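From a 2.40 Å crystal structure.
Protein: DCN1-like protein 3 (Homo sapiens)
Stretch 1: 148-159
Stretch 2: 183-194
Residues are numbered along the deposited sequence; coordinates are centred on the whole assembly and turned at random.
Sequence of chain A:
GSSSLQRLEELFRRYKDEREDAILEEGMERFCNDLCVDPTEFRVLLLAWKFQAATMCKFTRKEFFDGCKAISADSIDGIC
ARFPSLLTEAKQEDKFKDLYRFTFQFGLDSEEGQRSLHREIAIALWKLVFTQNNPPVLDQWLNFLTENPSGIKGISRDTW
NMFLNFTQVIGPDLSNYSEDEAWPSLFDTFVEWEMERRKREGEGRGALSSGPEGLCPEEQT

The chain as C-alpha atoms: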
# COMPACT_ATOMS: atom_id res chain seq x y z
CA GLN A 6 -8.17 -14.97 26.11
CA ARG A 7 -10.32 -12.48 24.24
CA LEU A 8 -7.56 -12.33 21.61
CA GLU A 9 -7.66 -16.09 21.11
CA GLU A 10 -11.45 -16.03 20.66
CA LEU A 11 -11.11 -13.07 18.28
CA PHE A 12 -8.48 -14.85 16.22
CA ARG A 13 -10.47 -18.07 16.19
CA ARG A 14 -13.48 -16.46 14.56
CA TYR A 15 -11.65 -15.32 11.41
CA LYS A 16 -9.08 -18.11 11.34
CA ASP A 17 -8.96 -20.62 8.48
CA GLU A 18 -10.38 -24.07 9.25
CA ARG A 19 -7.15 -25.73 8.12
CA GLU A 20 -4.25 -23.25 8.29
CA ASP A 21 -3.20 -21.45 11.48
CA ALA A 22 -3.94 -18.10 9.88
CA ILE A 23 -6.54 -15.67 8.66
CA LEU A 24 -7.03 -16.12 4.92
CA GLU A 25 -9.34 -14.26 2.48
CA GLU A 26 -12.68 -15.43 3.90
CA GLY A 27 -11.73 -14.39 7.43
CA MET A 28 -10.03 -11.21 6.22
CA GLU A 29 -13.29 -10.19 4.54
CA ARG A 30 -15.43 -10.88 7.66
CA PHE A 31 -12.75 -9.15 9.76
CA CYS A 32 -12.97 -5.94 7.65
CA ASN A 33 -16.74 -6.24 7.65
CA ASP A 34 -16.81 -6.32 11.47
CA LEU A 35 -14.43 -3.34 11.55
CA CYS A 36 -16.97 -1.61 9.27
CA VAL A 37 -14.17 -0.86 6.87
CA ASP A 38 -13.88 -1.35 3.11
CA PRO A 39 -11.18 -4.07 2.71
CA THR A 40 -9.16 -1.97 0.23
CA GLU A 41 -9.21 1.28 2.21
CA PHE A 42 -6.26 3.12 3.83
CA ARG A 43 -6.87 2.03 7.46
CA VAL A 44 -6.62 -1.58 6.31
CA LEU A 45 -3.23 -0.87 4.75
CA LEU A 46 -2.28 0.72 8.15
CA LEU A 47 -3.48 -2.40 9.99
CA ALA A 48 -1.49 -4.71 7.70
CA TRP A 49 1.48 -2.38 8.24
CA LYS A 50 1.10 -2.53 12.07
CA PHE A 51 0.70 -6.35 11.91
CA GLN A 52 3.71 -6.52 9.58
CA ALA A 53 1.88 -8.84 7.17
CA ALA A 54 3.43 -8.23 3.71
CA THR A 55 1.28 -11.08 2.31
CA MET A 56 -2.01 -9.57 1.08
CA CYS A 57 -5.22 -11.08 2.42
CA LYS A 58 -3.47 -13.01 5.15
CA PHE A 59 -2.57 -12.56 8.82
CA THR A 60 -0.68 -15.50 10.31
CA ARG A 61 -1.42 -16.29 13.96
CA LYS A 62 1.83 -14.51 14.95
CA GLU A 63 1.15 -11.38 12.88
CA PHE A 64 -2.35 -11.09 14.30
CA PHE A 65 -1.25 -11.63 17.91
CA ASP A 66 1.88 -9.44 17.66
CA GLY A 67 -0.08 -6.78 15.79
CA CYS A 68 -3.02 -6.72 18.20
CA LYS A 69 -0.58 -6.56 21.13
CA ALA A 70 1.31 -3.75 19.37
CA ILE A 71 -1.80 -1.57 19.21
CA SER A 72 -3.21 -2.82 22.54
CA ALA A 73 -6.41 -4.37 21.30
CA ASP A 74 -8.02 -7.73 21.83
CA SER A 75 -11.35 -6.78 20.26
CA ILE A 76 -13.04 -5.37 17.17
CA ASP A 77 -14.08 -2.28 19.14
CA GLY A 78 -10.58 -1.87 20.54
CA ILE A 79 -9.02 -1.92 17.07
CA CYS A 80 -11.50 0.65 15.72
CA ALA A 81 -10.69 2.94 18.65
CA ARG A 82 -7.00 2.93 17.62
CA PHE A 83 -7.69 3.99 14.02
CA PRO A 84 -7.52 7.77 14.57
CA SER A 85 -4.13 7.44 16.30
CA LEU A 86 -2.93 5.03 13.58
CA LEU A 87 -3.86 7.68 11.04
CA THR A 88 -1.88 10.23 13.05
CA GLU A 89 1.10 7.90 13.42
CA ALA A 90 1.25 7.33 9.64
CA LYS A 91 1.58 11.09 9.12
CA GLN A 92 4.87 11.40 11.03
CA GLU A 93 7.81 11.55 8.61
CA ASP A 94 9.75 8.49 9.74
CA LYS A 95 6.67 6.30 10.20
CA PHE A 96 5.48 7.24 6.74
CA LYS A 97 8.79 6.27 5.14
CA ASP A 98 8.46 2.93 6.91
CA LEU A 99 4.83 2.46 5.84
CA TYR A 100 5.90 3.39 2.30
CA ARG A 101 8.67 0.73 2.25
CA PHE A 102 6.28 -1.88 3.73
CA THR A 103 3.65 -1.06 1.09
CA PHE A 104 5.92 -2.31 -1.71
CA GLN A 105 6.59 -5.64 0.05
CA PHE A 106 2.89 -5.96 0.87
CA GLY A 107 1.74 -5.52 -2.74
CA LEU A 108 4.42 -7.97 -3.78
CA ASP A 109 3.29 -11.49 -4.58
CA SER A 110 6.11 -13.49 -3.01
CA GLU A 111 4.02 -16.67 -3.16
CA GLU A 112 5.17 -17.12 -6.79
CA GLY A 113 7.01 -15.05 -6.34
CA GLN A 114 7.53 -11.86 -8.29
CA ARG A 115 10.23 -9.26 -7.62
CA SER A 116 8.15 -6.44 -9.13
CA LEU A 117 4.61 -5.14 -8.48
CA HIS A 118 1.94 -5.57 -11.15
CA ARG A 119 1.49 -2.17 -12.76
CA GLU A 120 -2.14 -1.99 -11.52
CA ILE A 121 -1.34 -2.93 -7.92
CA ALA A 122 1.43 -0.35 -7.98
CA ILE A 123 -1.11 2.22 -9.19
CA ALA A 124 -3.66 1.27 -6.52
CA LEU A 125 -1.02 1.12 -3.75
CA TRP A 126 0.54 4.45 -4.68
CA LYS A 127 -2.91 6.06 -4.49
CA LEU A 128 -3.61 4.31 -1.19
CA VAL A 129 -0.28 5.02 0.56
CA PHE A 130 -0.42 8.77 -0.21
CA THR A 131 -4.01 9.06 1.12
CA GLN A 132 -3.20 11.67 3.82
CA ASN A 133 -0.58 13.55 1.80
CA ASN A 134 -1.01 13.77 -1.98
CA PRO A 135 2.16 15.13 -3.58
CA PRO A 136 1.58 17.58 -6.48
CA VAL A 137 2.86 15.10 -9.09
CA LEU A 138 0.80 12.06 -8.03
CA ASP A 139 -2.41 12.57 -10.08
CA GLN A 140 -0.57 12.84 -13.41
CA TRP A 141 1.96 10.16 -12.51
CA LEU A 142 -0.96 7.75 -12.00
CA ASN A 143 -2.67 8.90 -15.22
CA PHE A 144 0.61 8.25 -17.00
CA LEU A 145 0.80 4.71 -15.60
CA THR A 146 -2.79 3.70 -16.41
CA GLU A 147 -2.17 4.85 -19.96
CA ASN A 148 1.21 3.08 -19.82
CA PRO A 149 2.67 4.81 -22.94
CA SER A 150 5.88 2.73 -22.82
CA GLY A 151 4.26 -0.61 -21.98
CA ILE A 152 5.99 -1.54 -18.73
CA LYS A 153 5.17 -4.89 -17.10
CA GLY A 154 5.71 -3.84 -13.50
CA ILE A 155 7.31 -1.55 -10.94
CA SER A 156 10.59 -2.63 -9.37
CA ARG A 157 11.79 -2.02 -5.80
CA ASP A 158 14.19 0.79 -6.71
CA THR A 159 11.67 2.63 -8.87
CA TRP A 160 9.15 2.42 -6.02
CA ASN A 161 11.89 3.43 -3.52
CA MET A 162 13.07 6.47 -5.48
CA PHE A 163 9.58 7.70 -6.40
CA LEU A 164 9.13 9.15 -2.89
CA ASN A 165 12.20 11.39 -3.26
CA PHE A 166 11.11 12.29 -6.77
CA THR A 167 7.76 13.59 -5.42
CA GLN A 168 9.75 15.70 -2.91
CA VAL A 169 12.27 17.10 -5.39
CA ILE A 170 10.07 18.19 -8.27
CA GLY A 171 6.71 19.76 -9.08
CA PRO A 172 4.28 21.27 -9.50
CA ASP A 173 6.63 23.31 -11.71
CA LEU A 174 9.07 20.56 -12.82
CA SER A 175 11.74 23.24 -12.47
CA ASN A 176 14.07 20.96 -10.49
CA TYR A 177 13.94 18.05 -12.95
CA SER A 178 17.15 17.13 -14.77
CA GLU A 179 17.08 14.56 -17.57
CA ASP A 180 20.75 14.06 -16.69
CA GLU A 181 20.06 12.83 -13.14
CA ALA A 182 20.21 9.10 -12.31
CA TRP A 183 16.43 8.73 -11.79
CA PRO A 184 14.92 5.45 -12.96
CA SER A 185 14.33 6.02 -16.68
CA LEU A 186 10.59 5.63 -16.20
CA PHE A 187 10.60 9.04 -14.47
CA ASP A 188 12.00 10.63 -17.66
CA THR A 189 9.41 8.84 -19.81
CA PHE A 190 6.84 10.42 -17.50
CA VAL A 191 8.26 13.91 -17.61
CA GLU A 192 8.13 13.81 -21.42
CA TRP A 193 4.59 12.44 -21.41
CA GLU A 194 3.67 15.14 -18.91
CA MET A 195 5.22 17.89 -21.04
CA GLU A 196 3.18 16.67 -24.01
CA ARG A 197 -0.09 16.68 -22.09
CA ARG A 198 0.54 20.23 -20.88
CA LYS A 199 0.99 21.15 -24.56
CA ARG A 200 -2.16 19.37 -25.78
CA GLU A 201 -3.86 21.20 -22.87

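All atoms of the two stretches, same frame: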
# COMPACT_ATOMS: atom_id res chain seq x y z
N ASN A 148 0.05 3.95 -19.59
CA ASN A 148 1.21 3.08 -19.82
C ASN A 148 1.81 3.22 -21.22
O ASN A 148 2.02 2.23 -21.92
CB ASN A 148 0.87 1.61 -19.53
CG ASN A 148 2.11 0.73 -19.43
OD1 ASN A 148 3.23 1.23 -19.29
ND2 ASN A 148 1.91 -0.58 -19.50
N PRO A 149 2.11 4.47 -21.62
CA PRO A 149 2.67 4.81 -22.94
C PRO A 149 3.78 3.86 -23.38
O PRO A 149 3.79 3.45 -24.54
CB PRO A 149 3.26 6.20 -22.73
CG PRO A 149 2.46 6.79 -21.63
CD PRO A 149 2.02 5.64 -20.74
N SER A 150 4.69 3.51 -22.47
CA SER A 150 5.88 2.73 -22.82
C SER A 150 5.75 1.25 -22.49
O SER A 150 6.75 0.52 -22.46
CB SER A 150 7.15 3.32 -22.17
OG SER A 150 7.09 3.32 -20.75
N GLY A 151 4.53 0.80 -22.25
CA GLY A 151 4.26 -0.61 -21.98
C GLY A 151 5.23 -1.29 -21.01
O GLY A 151 5.98 -2.19 -21.39
N ILE A 152 5.21 -0.86 -19.75
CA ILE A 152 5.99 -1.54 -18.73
C ILE A 152 5.16 -2.70 -18.16
O ILE A 152 3.91 -2.67 -18.17
CB ILE A 152 6.46 -0.58 -17.61
CG1 ILE A 152 5.31 0.29 -17.11
CG2 ILE A 152 7.58 0.33 -18.12
CD1 ILE A 152 4.96 0.06 -15.66
N LYS A 153 5.84 -3.74 -17.69
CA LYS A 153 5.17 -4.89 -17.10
C LYS A 153 4.89 -4.64 -15.61
O LYS A 153 3.80 -4.95 -15.11
CB LYS A 153 6.02 -6.15 -17.26
N GLY A 154 5.85 -4.05 -14.92
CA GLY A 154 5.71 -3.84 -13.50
C GLY A 154 6.56 -2.71 -12.96
O GLY A 154 7.20 -1.98 -13.71
N ILE A 155 6.55 -2.58 -11.64
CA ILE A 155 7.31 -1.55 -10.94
C ILE A 155 8.27 -2.27 -10.00
O ILE A 155 7.84 -3.07 -9.17
CB ILE A 155 6.37 -0.59 -10.17
CG1 ILE A 155 5.56 0.27 -11.16
CG2 ILE A 155 7.16 0.31 -9.20
CD1 ILE A 155 6.42 1.21 -12.02
N SER A 156 9.55 -2.00 -10.17
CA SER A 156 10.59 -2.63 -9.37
C SER A 156 10.79 -1.92 -8.03
O SER A 156 10.23 -0.84 -7.79
CB SER A 156 11.92 -2.67 -10.15
OG SER A 156 12.44 -1.36 -10.32
N ARG A 157 11.59 -2.52 -7.16
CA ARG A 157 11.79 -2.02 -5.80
C ARG A 157 12.51 -0.68 -5.75
O ARG A 157 12.25 0.12 -4.86
CB ARG A 157 12.57 -3.04 -4.97
CG ARG A 157 12.63 -2.69 -3.49
CD ARG A 157 13.39 -3.75 -2.71
NE ARG A 157 12.85 -5.09 -2.94
CZ ARG A 157 11.99 -5.70 -2.12
NH1 ARG A 157 11.58 -5.09 -1.01
NH2 ARG A 157 11.55 -6.92 -2.42
N ASP A 158 13.41 -0.44 -6.70
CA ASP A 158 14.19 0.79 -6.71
C ASP A 158 13.40 1.94 -7.30
O ASP A 158 13.52 3.08 -6.85
CB ASP A 158 15.50 0.58 -7.47
CG ASP A 158 16.45 -0.34 -6.73
OD1 ASP A 158 16.66 -0.10 -5.51
OD2 ASP A 158 16.94 -1.31 -7.34
N THR A 159 12.58 1.64 -8.30
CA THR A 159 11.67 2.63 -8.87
C THR A 159 10.64 3.08 -7.83
O THR A 159 10.37 4.27 -7.67
CB THR A 159 10.93 2.08 -10.12
OG1 THR A 159 11.88 1.56 -11.06
CG2 THR A 159 10.08 3.17 -10.76
N TRP A 183 17.76 9.20 -12.16
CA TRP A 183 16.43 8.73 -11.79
C TRP A 183 16.14 7.46 -12.59
O TRP A 183 16.69 7.30 -13.68
CB TRP A 183 15.37 9.80 -12.13
CG TRP A 183 15.37 11.06 -11.27
CD1 TRP A 183 15.57 12.35 -11.69
CD2 TRP A 183 15.13 11.14 -9.84
NE1 TRP A 183 15.48 13.22 -10.63
CE2 TRP A 183 15.22 12.51 -9.48
CE3 TRP A 183 14.87 10.20 -8.84
CZ2 TRP A 183 15.04 12.95 -8.16
CZ3 TRP A 183 14.69 10.64 -7.53
CH2 TRP A 183 14.78 12.01 -7.21
N PRO A 184 15.29 6.56 -12.07
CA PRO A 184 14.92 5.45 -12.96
C PRO A 184 14.38 6.05 -14.25
O PRO A 184 13.75 7.11 -14.19
CB PRO A 184 13.83 4.71 -12.18
CG PRO A 184 14.12 5.04 -10.75
CD PRO A 184 14.60 6.46 -10.77
N SER A 185 14.65 5.42 -15.38
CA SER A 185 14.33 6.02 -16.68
C SER A 185 12.84 6.23 -16.86
O SER A 185 12.42 7.14 -17.58
CB SER A 185 14.92 5.19 -17.82
OG SER A 185 14.39 3.88 -17.80
N LEU A 186 12.03 5.41 -16.20
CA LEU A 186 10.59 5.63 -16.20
C LEU A 186 10.18 7.06 -15.80
O LEU A 186 9.20 7.60 -16.32
CB LEU A 186 9.87 4.60 -15.32
CG LEU A 186 8.34 4.65 -15.42
CD1 LEU A 186 7.87 4.30 -16.85
CD2 LEU A 186 7.66 3.75 -14.40
N PHE A 187 10.92 7.67 -14.87
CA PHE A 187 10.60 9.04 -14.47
C PHE A 187 10.76 10.01 -15.64
O PHE A 187 9.96 10.93 -15.79
CB PHE A 187 11.44 9.49 -13.27
CG PHE A 187 11.22 8.68 -12.00
CD1 PHE A 187 10.28 7.66 -11.96
CD2 PHE A 187 11.94 8.95 -10.85
CE1 PHE A 187 10.09 6.91 -10.80
CE2 PHE A 187 11.76 8.21 -9.69
CZ PHE A 187 10.83 7.18 -9.67
N ASP A 188 11.77 9.79 -16.48
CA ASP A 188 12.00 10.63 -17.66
C ASP A 188 10.89 10.43 -18.71
O ASP A 188 10.39 11.40 -19.28
CB ASP A 188 13.37 10.37 -18.29
CG ASP A 188 13.84 11.54 -19.16
OD1 ASP A 188 13.78 12.71 -18.70
OD2 ASP A 188 14.27 11.29 -20.32
N THR A 189 10.53 9.17 -18.95
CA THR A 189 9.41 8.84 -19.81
C THR A 189 8.15 9.60 -19.38
O THR A 189 7.34 10.03 -20.21
CB THR A 189 9.10 7.33 -19.77
OG1 THR A 189 10.27 6.59 -20.13
CG2 THR A 189 7.97 6.99 -20.72
N PHE A 190 8.00 9.76 -18.07
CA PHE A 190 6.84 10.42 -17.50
C PHE A 190 6.92 11.92 -17.69
O PHE A 190 5.95 12.56 -18.04
CB PHE A 190 6.70 10.11 -16.00
CG PHE A 190 5.89 11.13 -15.25
CD1 PHE A 190 4.51 11.18 -15.40
CD2 PHE A 190 6.51 12.04 -14.40
CE1 PHE A 190 3.75 12.12 -14.71
CE2 PHE A 190 5.75 12.99 -13.71
CZ PHE A 190 4.37 13.03 -13.87
N VAL A 191 8.10 12.48 -17.45
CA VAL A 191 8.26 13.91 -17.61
C VAL A 191 7.96 14.34 -19.05
O VAL A 191 7.31 15.36 -19.28
CB VAL A 191 9.65 14.37 -17.15
CG1 VAL A 191 9.96 15.76 -17.67
CG2 VAL A 191 9.73 14.34 -15.62
N GLU A 192 8.41 13.54 -20.01
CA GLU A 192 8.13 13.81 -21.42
C GLU A 192 6.62 13.76 -21.65
O GLU A 192 6.02 14.74 -22.11
CB GLU A 192 8.85 12.82 -22.35
CG GLU A 192 10.38 12.73 -22.15
CD GLU A 192 11.07 14.10 -22.13
OE1 GLU A 192 11.80 14.42 -23.10
OE2 GLU A 192 10.91 14.86 -21.14
N TRP A 193 6.03 12.62 -21.32
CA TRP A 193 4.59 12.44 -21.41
C TRP A 193 3.81 13.58 -20.76
O TRP A 193 2.76 14.00 -21.25
CB TRP A 193 4.20 11.12 -20.76
CG TRP A 193 2.71 10.85 -20.73
CD1 TRP A 193 1.98 10.10 -21.62
CD2 TRP A 193 1.76 11.30 -19.74
NE1 TRP A 193 0.66 10.06 -21.25
CE2 TRP A 193 0.50 10.79 -20.09
CE3 TRP A 193 1.86 12.09 -18.58
CZ2 TRP A 193 -0.66 11.04 -19.34
CZ3 TRP A 193 0.72 12.34 -17.84
CH2 TRP A 193 -0.53 11.82 -18.22
N GLU A 194 4.34 14.10 -19.66
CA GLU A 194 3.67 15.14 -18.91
C GLU A 194 3.88 16.52 -19.54
O GLU A 194 3.03 17.41 -19.40
CB GLU A 194 4.13 15.14 -17.45
CG GLU A 194 3.67 16.35 -16.65
CD GLU A 194 2.16 16.38 -16.45
OE1 GLU A 194 1.48 15.43 -16.90
OE2 GLU A 194 1.65 17.35 -15.83
O HOH W 1 10.13 4.11 -19.69

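The two stretches meet through a modest, mainly apolar contact, in which one side of a helix packs against a turn, a short strand and the start of another helix, with no direct hydrogen bond between them. About 390 Å² of surface is buried, counting both sides.

The backbones draw closer toward one end, CA to CA 8.0 Å for Pro149 and Trp193 but 5.9 Å for Thr159 and Pro184, and most of the contact is made by side chains. Stretch 1 is shaped by a type I turn from Asn148 to Gly151, closed by Gly151 N to Asn148 O at 2.9 Å. The Asn148 amide group braces what follows: its OD1 accepts from Ile152 N at 2.9 Å, while its ND2 donates to Ile152 O at 3.2 Å. Gly151 has positive phi, a conformation that glycine tolerates easily. In stretch 2, successive i to i+4 bonds, such as Phe190 N to Leu186 O at 3.0 Å, hold the helix that presents Leu186, Thr189 and Trp193 toward stretch 1.

Leu186 is central. Its branched end reaches two isoleucines: CD1 lies 4.2 Å from Ile152 CG2, and CD2 lies 3.7 Å from Ile155 CD1. Such flexible aliphatic groups fill space without demanding polar partners. At one end, the compact ring of Pro149 abuts the indole, CG to Trp193 CD1 at 3.3 Å, in an oblique approach. At the other, Thr159 brings its methyl CG2 to 3.7 Å from Phe187 CE1, while its backbone O sits at the ring edge, 3.6 Å from Phe187 CZ, where the aromatic hydrogens are slightly positive. Pro184 adds a further apolar surface, its CB 3.9 Å from Thr159 OG1.

The polar link is indirect: a water lies 2.5 Å from Thr189 OG1 and bonds weakly to Ser150 OG at 3.3 Å, bridging two small hydroxyl side chains at the exposed margin.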